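Local coordinates for protein probable starch synthase 4, chloroplastic/amyloplastic (Arabidopsis thaliana, PDB 6GNE) that is a probable starch synthase of the GT-B glycosyltransferase class and binds adenosine-5'-diphosphate in the cleft region of its two-domain fold, at residues L335-S346 and H366-D376. Residues are numbered along the deposited sequence; the frame is centred on the assembly and turned at random.
Sequences LELGGQFVLLGS and HDHVRLLLKYD. With ADP (adenosine-5'-diphosphate), chain F.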
ATOM      1  N   LEU A 335      -8.787  10.684  25.286  1.00 36.12           N
ATOM      2  CA  LEU A 335      -8.492  11.538  26.398  1.00 38.85           C
ATOM      3  C   LEU A 335      -9.629  11.516  27.463  1.00 40.54           C
ATOM      4  O   LEU A 335      -9.364  11.378  28.657  1.00 43.68           O
ATOM      5  CB  LEU A 335      -8.276  12.949  25.877  1.00 40.34           C
ATOM      6  CG  LEU A 335      -7.906  14.025  26.878  1.00 42.87           C
ATOM      7  CD1 LEU A 335      -6.587  13.671  27.531  1.00 44.23           C
ATOM      8  CD2 LEU A 335      -7.815  15.356  26.209  1.00 44.15           C
ATOM      9  N   GLU A 336     -10.878  11.624  27.031  1.00 39.56           N
ATOM     10  CA  GLU A 336     -12.018  11.599  27.939  1.00 40.46           C
ATOM     11  C   GLU A 336     -12.074  10.295  28.759  1.00 39.53           C
ATOM     12  O   GLU A 336     -12.391  10.312  29.946  1.00 40.13           O
ATOM     13  CB  GLU A 336     -13.318  11.786  27.143  1.00 40.62           C
ATOM     14  CG  GLU A 336     -14.571  11.885  27.999  1.00 42.15           C
ATOM     15  CD  GLU A 336     -15.809  12.226  27.197  1.00 42.83           C
ATOM     16  OE1 GLU A 336     -15.790  12.167  25.940  1.00 42.19           O
ATOM     17  OE2 GLU A 336     -16.838  12.492  27.834  1.00 44.31           O
ATOM     18  N   LEU A 337     -11.728   9.190  28.101  1.00 37.86           N
ATOM     19  CA  LEU A 337     -11.761   7.865  28.704  1.00 37.82           C
ATOM     20  C   LEU A 337     -10.528   7.554  29.574  1.00 38.26           C
ATOM     21  O   LEU A 337     -10.445   6.451  30.127  1.00 38.34           O
ATOM     22  CB  LEU A 337     -11.925   6.784  27.623  1.00 36.84           C
ATOM     23  CG  LEU A 337     -13.329   6.220  27.325  1.00 37.40           C
ATOM     24  CD1 LEU A 337     -14.380   7.289  27.230  1.00 38.62           C
ATOM     25  CD2 LEU A 337     -13.307   5.431  26.023  1.00 36.08           C
ATOM     26  N   GLY A 338      -9.583   8.503  29.689  1.00 38.44           N
ATOM     27  CA  GLY A 338      -8.409   8.363  30.533  1.00 38.75           C
ATOM     28  C   GLY A 338      -7.231   7.653  29.887  1.00 37.66           C
ATOM     29  O   GLY A 338      -6.434   7.042  30.588  1.00 38.02           O
ATOM     30  N   GLY A 339      -7.134   7.713  28.554  1.00 36.04           N
ATOM     31  CA  GLY A 339      -5.997   7.171  27.819  1.00 34.31           C
ATOM     32  C   GLY A 339      -5.150   8.285  27.259  1.00 33.94           C
ATOM     33  O   GLY A 339      -5.470   9.457  27.433  1.00 34.58           O
ATOM     34  N   GLN A 340      -4.066   7.905  26.600  1.00 34.08           N
ATOM     35  CA  GLN A 340      -3.193   8.804  25.849  1.00 34.36           C
ATOM     36  C   GLN A 340      -3.283   8.492  24.365  1.00 32.85           C
ATOM     37  O   GLN A 340      -3.701   7.408  23.977  1.00 32.29           O
ATOM     38  CB  GLN A 340      -1.752   8.639  26.314  1.00 36.23           C
ATOM     39  CG  GLN A 340      -1.547   8.838  27.819  1.00 38.43           C
ATOM     40  CD  GLN A 340      -0.119   8.598  28.273  1.00 40.13           C
ATOM     41  OE1 GLN A 340       0.492   7.611  27.900  1.00 41.19           O
ATOM     42  NE2 GLN A 340       0.407   9.495  29.098  1.00 41.59           N
ATOM     43  N   PHE A 341      -2.912   9.455  23.535  1.00 32.73           N
ATOM     44  CA  PHE A 341      -3.048   9.350  22.088  1.00 31.42           C
ATOM     45  C   PHE A 341      -1.823   9.951  21.353  1.00 33.15           C
ATOM     46  O   PHE A 341      -1.448  11.108  21.587  1.00 34.61           O
ATOM     47  CB  PHE A 341      -4.309  10.085  21.651  1.00 30.96           C
ATOM     48  CG  PHE A 341      -4.804   9.693  20.297  1.00 29.31           C
ATOM     49  CD1 PHE A 341      -4.201  10.162  19.144  1.00 29.17           C
ATOM     50  CD2 PHE A 341      -5.858   8.827  20.180  1.00 28.98           C
ATOM     51  CE1 PHE A 341      -4.640   9.778  17.895  1.00 28.59           C
ATOM     52  CE2 PHE A 341      -6.314   8.421  18.924  1.00 28.30           C
ATOM     53  CZ  PHE A 341      -5.702   8.888  17.783  1.00 28.13           C
ATOM     54  N   VAL A 342      -1.252   9.173  20.438  1.00 32.87           N
ATOM     55  CA  VAL A 342      -0.166   9.601  19.580  1.00 33.98           C
ATOM     56  C   VAL A 342      -0.576   9.441  18.124  1.00 33.15           C
ATOM     57  O   VAL A 342      -0.840   8.331  17.694  1.00 32.49           O
ATOM     58  CB  VAL A 342       1.109   8.766  19.805  1.00 34.34           C
ATOM     59  CG1 VAL A 342       2.203   9.208  18.866  1.00 34.68           C
ATOM     60  CG2 VAL A 342       1.622   9.010  21.207  1.00 36.96           C
ATOM     61  N   LEU A 343      -0.612  10.548  17.388  1.00 33.27           N
ATOM     62  CA  LEU A 343      -0.921  10.536  15.970  1.00 32.80           C
ATOM     63  C   LEU A 343       0.360  10.821  15.198  1.00 33.69           C
ATOM     64  O   LEU A 343       1.085  11.786  15.489  1.00 35.05           O
ATOM     65  CB  LEU A 343      -1.973  11.581  15.595  1.00 33.27           C
ATOM     66  CG  LEU A 343      -2.315  11.769  14.117  1.00 33.25           C
ATOM     67  CD1 LEU A 343      -2.885  10.487  13.519  1.00 33.06           C
ATOM     68  CD2 LEU A 343      -3.336  12.855  13.944  1.00 34.12           C
ATOM     69  N   LEU A 344       0.620   9.983  14.205  1.00 33.78           N
ATOM     70  CA  LEU A 344       1.631  10.257  13.205  1.00 35.65           C
ATOM     71  C   LEU A 344       0.944  10.230  11.849  1.00 35.06           C
ATOM     72  O   LEU A 344       0.498   9.194  11.406  1.00 33.36           O
ATOM     73  CB  LEU A 344       2.730   9.206  13.276  1.00 36.25           C
ATOM     74  CG  LEU A 344       3.841   9.296  12.242  1.00 36.14           C
ATOM     75  CD1 LEU A 344       4.500  10.651  12.333  1.00 37.01           C
ATOM     76  CD2 LEU A 344       4.835   8.172  12.533  1.00 36.15           C
ATOM     77  N   GLY A 345       0.831  11.381  11.208  1.00 36.62           N
ATOM     78  CA  GLY A 345       0.204  11.426   9.891  1.00 36.52           C
ATOM     79  C   GLY A 345       0.337  12.783   9.255  1.00 37.13           C
ATOM     80  O   GLY A 345       0.464  13.779   9.960  1.00 36.27           O
ATOM     81  N   SER A 346       0.322  12.830   7.929  1.00 38.15           N
ATOM     82  CA  SER A 346       0.109  14.109   7.263  1.00 40.36           C
ATOM     83  C   SER A 346      -0.829  13.998   6.090  1.00 38.54           C
ATOM     84  O   SER A 346      -1.096  12.918   5.610  1.00 37.89           O
ATOM     85  CB  SER A 346       1.429  14.808   6.885  1.00 42.19           C
ATOM     86  OG  SER A 346       2.136  14.017   5.992  1.00 42.50           O
ATOM     87  N   HIS A 366       1.047  18.757  26.121  1.00 58.26           N
ATOM     88  CA  HIS A 366       0.086  18.054  26.968  1.00 55.66           C
ATOM     89  C   HIS A 366       0.700  16.737  27.431  1.00 53.34           C
ATOM     90  O   HIS A 366       1.491  16.100  26.713  1.00 51.00           O
ATOM     91  CB  HIS A 366      -1.218  17.747  26.202  1.00 54.03           C
ATOM     92  CG  HIS A 366      -2.390  17.453  27.086  1.00 53.40           C
ATOM     93  ND1 HIS A 366      -2.885  16.183  27.262  1.00 51.22           N
ATOM     94  CD2 HIS A 366      -3.161  18.266  27.849  1.00 54.50           C
ATOM     95  CE1 HIS A 366      -3.912  16.219  28.090  1.00 51.84           C
ATOM     96  NE2 HIS A 366      -4.114  17.475  28.445  1.00 54.13           N
ATOM     97  N   ASP A 367       0.311  16.322  28.624  1.00 52.29           N
ATOM     98  CA  ASP A 367       0.807  15.084  29.189  1.00 51.84           C
ATOM     99  C   ASP A 367       0.364  13.802  28.465  1.00 49.07           C
ATOM    100  O   ASP A 367       1.040  12.787  28.586  1.00 48.57           O
ATOM    101  CB  ASP A 367       0.381  14.960  30.654  1.00 53.65           C
ATOM    102  CG  ASP A 367       1.124  15.864  31.579  1.00 56.25           C
ATOM    103  OD1 ASP A 367       2.016  16.627  31.151  1.00 57.62           O
ATOM    104  OD2 ASP A 367       0.759  15.803  32.766  1.00 58.33           O
ATOM    105  N   HIS A 368      -0.768  13.839  27.759  1.00 47.06           N
ATOM    106  CA  HIS A 368      -1.425  12.635  27.247  1.00 44.38           C
ATOM    107  C   HIS A 368      -1.709  12.625  25.729  1.00 41.57           C
ATOM    108  O   HIS A 368      -2.087  11.600  25.210  1.00 39.00           O
ATOM    109  CB  HIS A 368      -2.728  12.398  28.034  1.00 44.44           C
ATOM    110  CG  HIS A 368      -2.542  12.415  29.518  1.00 46.43           C
ATOM    111  ND1 HIS A 368      -2.303  11.281  30.264  1.00 46.88           N
ATOM    112  CD2 HIS A 368      -2.529  13.449  30.399  1.00 47.72           C
ATOM    113  CE1 HIS A 368      -2.157  11.614  31.536  1.00 47.16           C
ATOM    114  NE2 HIS A 368      -2.291  12.922  31.642  1.00 47.96           N
ATOM    115  N   VAL A 369      -1.534  13.736  25.021  1.00 41.95           N
ATOM    116  CA  VAL A 369      -1.808  13.778  23.585  1.00 41.10           C
ATOM    117  C   VAL A 369      -0.679  14.452  22.825  1.00 41.29           C
ATOM    118  O   VAL A 369      -0.309  15.567  23.154  1.00 41.68           O
ATOM    119  CB  VAL A 369      -3.138  14.507  23.305  1.00 41.79           C
ATOM    120  CG1 VAL A 369      -3.416  14.585  21.813  1.00 41.08           C
ATOM    121  CG2 VAL A 369      -4.273  13.733  23.958  1.00 42.43           C
ATOM    122  N   ARG A 370      -0.146  13.775  21.805  1.00 41.06           N
ATOM    123  CA  ARG A 370       0.836  14.392  20.904  1.00 41.71           C
ATOM    124  C   ARG A 370       0.524  14.049  19.475  1.00 39.04           C
ATOM    125  O   ARG A 370       0.215  12.915  19.170  1.00 36.54           O
ATOM    126  CB  ARG A 370       2.261  13.971  21.250  1.00 44.06           C
ATOM    127  CG  ARG A 370       3.331  14.854  20.604  1.00 46.66           C
ATOM    128  CD  ARG A 370       3.588  16.191  21.307  1.00 49.62           C
ATOM    129  NE  ARG A 370       4.111  16.022  22.661  1.00 51.89           N
ATOM    130  CZ  ARG A 370       3.419  16.209  23.804  1.00 56.76           C
ATOM    131  NH1 ARG A 370       2.130  16.572  23.786  1.00 58.48           N
ATOM    132  NH2 ARG A 370       4.003  16.004  25.008  1.00 57.95           N
ATOM    133  N   LEU A 371       0.588  15.057  18.611  1.00 40.03           N
ATOM    134  CA  LEU A 371       0.310  14.919  17.180  1.00 40.01           C
ATOM    135  C   LEU A 371       1.582  15.229  16.434  1.00 40.34           C
ATOM    136  O   LEU A 371       2.188  16.267  16.659  1.00 40.97           O
ATOM    137  CB  LEU A 371      -0.782  15.905  16.750  1.00 41.50           C
ATOM    138  CG  LEU A 371      -2.209  15.409  16.925  1.00 41.45           C
ATOM    139  CD1 LEU A 371      -2.509  15.107  18.370  1.00 42.49           C
ATOM    140  CD2 LEU A 371      -3.197  16.439  16.413  1.00 42.93           C
ATOM    141  N   LEU A 372       1.975  14.323  15.547  1.00 39.40           N
ATOM    142  CA  LEU A 372       3.224  14.456  14.794  1.00 39.43           C
ATOM    143  C   LEU A 372       2.858  14.530  13.302  1.00 38.59           C
ATOM    144  O   LEU A 372       2.674  13.521  12.632  1.00 35.84           O
ATOM    145  CB  LEU A 372       4.130  13.277  15.125  1.00 39.21           C
ATOM    146  CG  LEU A 372       4.553  13.285  16.602  1.00 40.15           C
ATOM    147  CD1 LEU A 372       4.962  11.880  17.052  1.00 40.49           C
ATOM    148  CD2 LEU A 372       5.652  14.309  16.878  1.00 41.29           C
ATOM    149  N   LEU A 373       2.669  15.754  12.828  1.00 40.03           N
ATOM    150  CA  LEU A 373       2.106  15.986  11.507  1.00 40.24           C
ATOM    151  C   LEU A 373       3.175  15.940  10.436  1.00 40.30           C
ATOM    152  O   LEU A 373       3.633  16.969   9.962  1.00 43.28           O
ATOM    153  CB  LEU A 373       1.321  17.295  11.483  1.00 41.75           C
ATOM    154  CG  LEU A 373       0.174  17.338  12.517  1.00 41.44           C
ATOM    155  CD1 LEU A 373      -0.646  18.623  12.331  1.00 42.77           C
ATOM    156  CD2 LEU A 373      -0.708  16.098  12.488  1.00 39.08           C
ATOM    157  N   LYS A 374       3.587  14.725  10.097  1.00 38.66           N
ATOM    158  CA  LYS A 374       4.683  14.476   9.170  1.00 39.50           C
ATOM    159  C   LYS A 374       4.777  12.980   8.807  1.00 37.69           C
ATOM    160  O   LYS A 374       4.204  12.148   9.481  1.00 36.23           O
ATOM    161  CB  LYS A 374       6.027  14.924   9.778  1.00 41.42           C
ATOM    162  CG  LYS A 374       6.414  14.147  11.041  1.00 41.57           C
ATOM    163  CD  LYS A 374       7.601  14.750  11.764  1.00 43.19           C
ATOM    164  CE  LYS A 374       8.124  13.756  12.780  1.00 42.69           C
ATOM    165  NZ  LYS A 374       9.275  14.319  13.505  1.00 44.37           N
ATOM    166  N   TYR A 375       5.492  12.682   7.722  1.00 38.36           N
ATOM    167  CA  TYR A 375       5.883  11.323   7.349  1.00 38.26           C
ATOM    168  C   TYR A 375       7.175  11.034   8.101  1.00 38.97           C
ATOM    169  O   TYR A 375       8.084  11.807   7.988  1.00 40.18           O
ATOM    170  CB  TYR A 375       6.107  11.185   5.818  1.00 38.65           C
ATOM    171  CG  TYR A 375       6.327   9.754   5.456  1.00 39.14           C
ATOM    172  CD1 TYR A 375       5.234   8.887   5.306  1.00 38.62           C
ATOM    173  CD2 TYR A 375       7.632   9.210   5.377  1.00 40.48           C
ATOM    174  CE1 TYR A 375       5.407   7.529   5.048  1.00 38.15           C
ATOM    175  CE2 TYR A 375       7.814   7.856   5.139  1.00 40.93           C
ATOM    176  CZ  TYR A 375       6.689   7.020   4.968  1.00 40.43           C
ATOM    177  OH  TYR A 375       6.853   5.668   4.721  1.00 42.08           O
ATOM    178  N   ASP A 376       7.241   9.973   8.900  1.00 39.28           N
ATOM    179  CA  ASP A 376       8.492   9.592   9.575  1.00 40.91           C
ATOM    180  C   ASP A 376       8.552   8.077   9.819  1.00 42.26           C
ATOM    181  O   ASP A 376       7.828   7.530  10.658  1.00 39.80           O
ATOM    182  CB  ASP A 376       8.631  10.356  10.896  1.00 41.88           C
ATOM    183  CG  ASP A 376       9.989  10.172  11.566  1.00 42.53           C
ATOM    184  OD1 ASP A 376      10.595   9.092  11.499  1.00 41.37           O
ATOM    185  OD2 ASP A 376      10.441  11.118  12.231  1.00 45.64           O
TER
HETATM  186  PB  ADP F 601      -2.365   3.444   2.366  1.00 27.46           P
HETATM  187  O1B ADP F 601      -1.788   2.603   1.265  1.00 28.85           O
HETATM  188  O2B ADP F 601      -1.503   4.561   2.879  1.00 27.40           O
HETATM  189  O3B ADP F 601      -3.746   3.938   2.002  1.00 28.09           O
HETATM  190  PA  ADP F 601      -1.776   1.095   3.933  1.00 28.50           P
HETATM  191  O1A ADP F 601      -2.207   0.677   5.309  1.00 29.64           O
HETATM  192  O2A ADP F 601      -2.004   0.067   2.855  1.00 30.69           O
HETATM  193  O3A ADP F 601      -2.549   2.476   3.637  1.00 27.33           O
HETATM  194  O5' ADP F 601      -0.217   1.482   3.900  1.00 28.95           O
HETATM  195  C5' ADP F 601       0.337   2.489   4.748  1.00 29.36           C
HETATM  196  C4' ADP F 601       1.856   2.366   4.966  1.00 28.85           C
HETATM  197  O4' ADP F 601       2.439   3.673   5.072  1.00 28.56           O
HETATM  198  C3' ADP F 601       2.224   1.689   6.270  1.00 28.13           C
HETATM  199  O3' ADP F 601       3.509   1.107   6.130  1.00 27.88           O
HETATM  200  C2' ADP F 601       2.315   2.831   7.249  1.00 27.70           C
HETATM  201  O2' ADP F 601       3.134   2.536   8.366  1.00 28.75           O
HETATM  202  C1' ADP F 601       2.939   3.890   6.391  1.00 28.36           C
HETATM  203  N9  ADP F 601       2.592   5.271   6.794  1.00 29.82           N
HETATM  204  C8  ADP F 601       1.448   5.923   6.552  1.00 29.22           C
HETATM  205  N7  ADP F 601       1.514   7.187   7.028  1.00 29.29           N
HETATM  206  C5  ADP F 601       2.723   7.359   7.585  1.00 29.69           C
HETATM  207  C6  ADP F 601       3.455   8.459   8.287  1.00 29.92           C
HETATM  208  N6  ADP F 601       2.855   9.659   8.489  1.00 28.33           N
HETATM  209  N1  ADP F 601       4.724   8.198   8.710  1.00 29.74           N
HETATM  210  C2  ADP F 601       5.295   6.981   8.516  1.00 30.03           C
HETATM  211  N3  ADP F 601       4.680   5.958   7.900  1.00 29.05           N
HETATM  212  C4  ADP F 601       3.423   6.086   7.427  1.00 29.65           C
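Strands 340-346 and 369-372 pair in parallel, Phe341 facing Val369 and Leu344 facing Leu372, at one border of the six-stranded parallel sheet in the Rossmann-like C-terminal domain of this GT-B protein. Helix 350-362 connects them as a beta-alpha-beta crossover, and strand 311-317 flanks 340-346 on its other side. Five backbone hydrogen bonds join the pair, from Phe341 N to His368 O (2.8 Å) through to Gly345 N with Leu372 O. On one face of the sheet Leu343 rests its CB and CD2 against CG of Leu371, each at 4.1 Å, while Phe341, beside Val369, turns its ring towards helix 324-336. On the other, Val342 and Leu344 meet Leu372 beneath helix 377-386. Because the Leu344 side chain leaves CB on the side away from its own N (chi1 177°), its two methyls reach along segment 366-376: CD1 lies 3.9 Å from CB of Leu372, and CD2 approaches Asp376 O.

At the start of the pair, the aliphatic part of Gln340 runs beside the His368 ring, CG 3.5 Å from ND1, the amide and ring planes 60° apart. The amide itself is bound by Arg297 and by Ser303 O, which should fix its rotation. The guanidinium of Arg370 folds back on the loop before its strand, NH1 and NH2 both donating end-on to His366 O, while NH2 also bonds Leu300 O.

Beyond strand 369-372 the loop 373-376 receives the adenine of ADP: ADP N6 donates to Lys374 O (3.0 Å), Asp376 N donates to ADP N1 (3.1 Å), and Tyr375 lays one ring face, offset, over the base. Leu344 adds an apolar wall beside N1 and N6. One main-chain carbonyl and one main-chain N-H thus match the amino group and N1 of adenine, which is consistent with recognition of the base edge by the backbone.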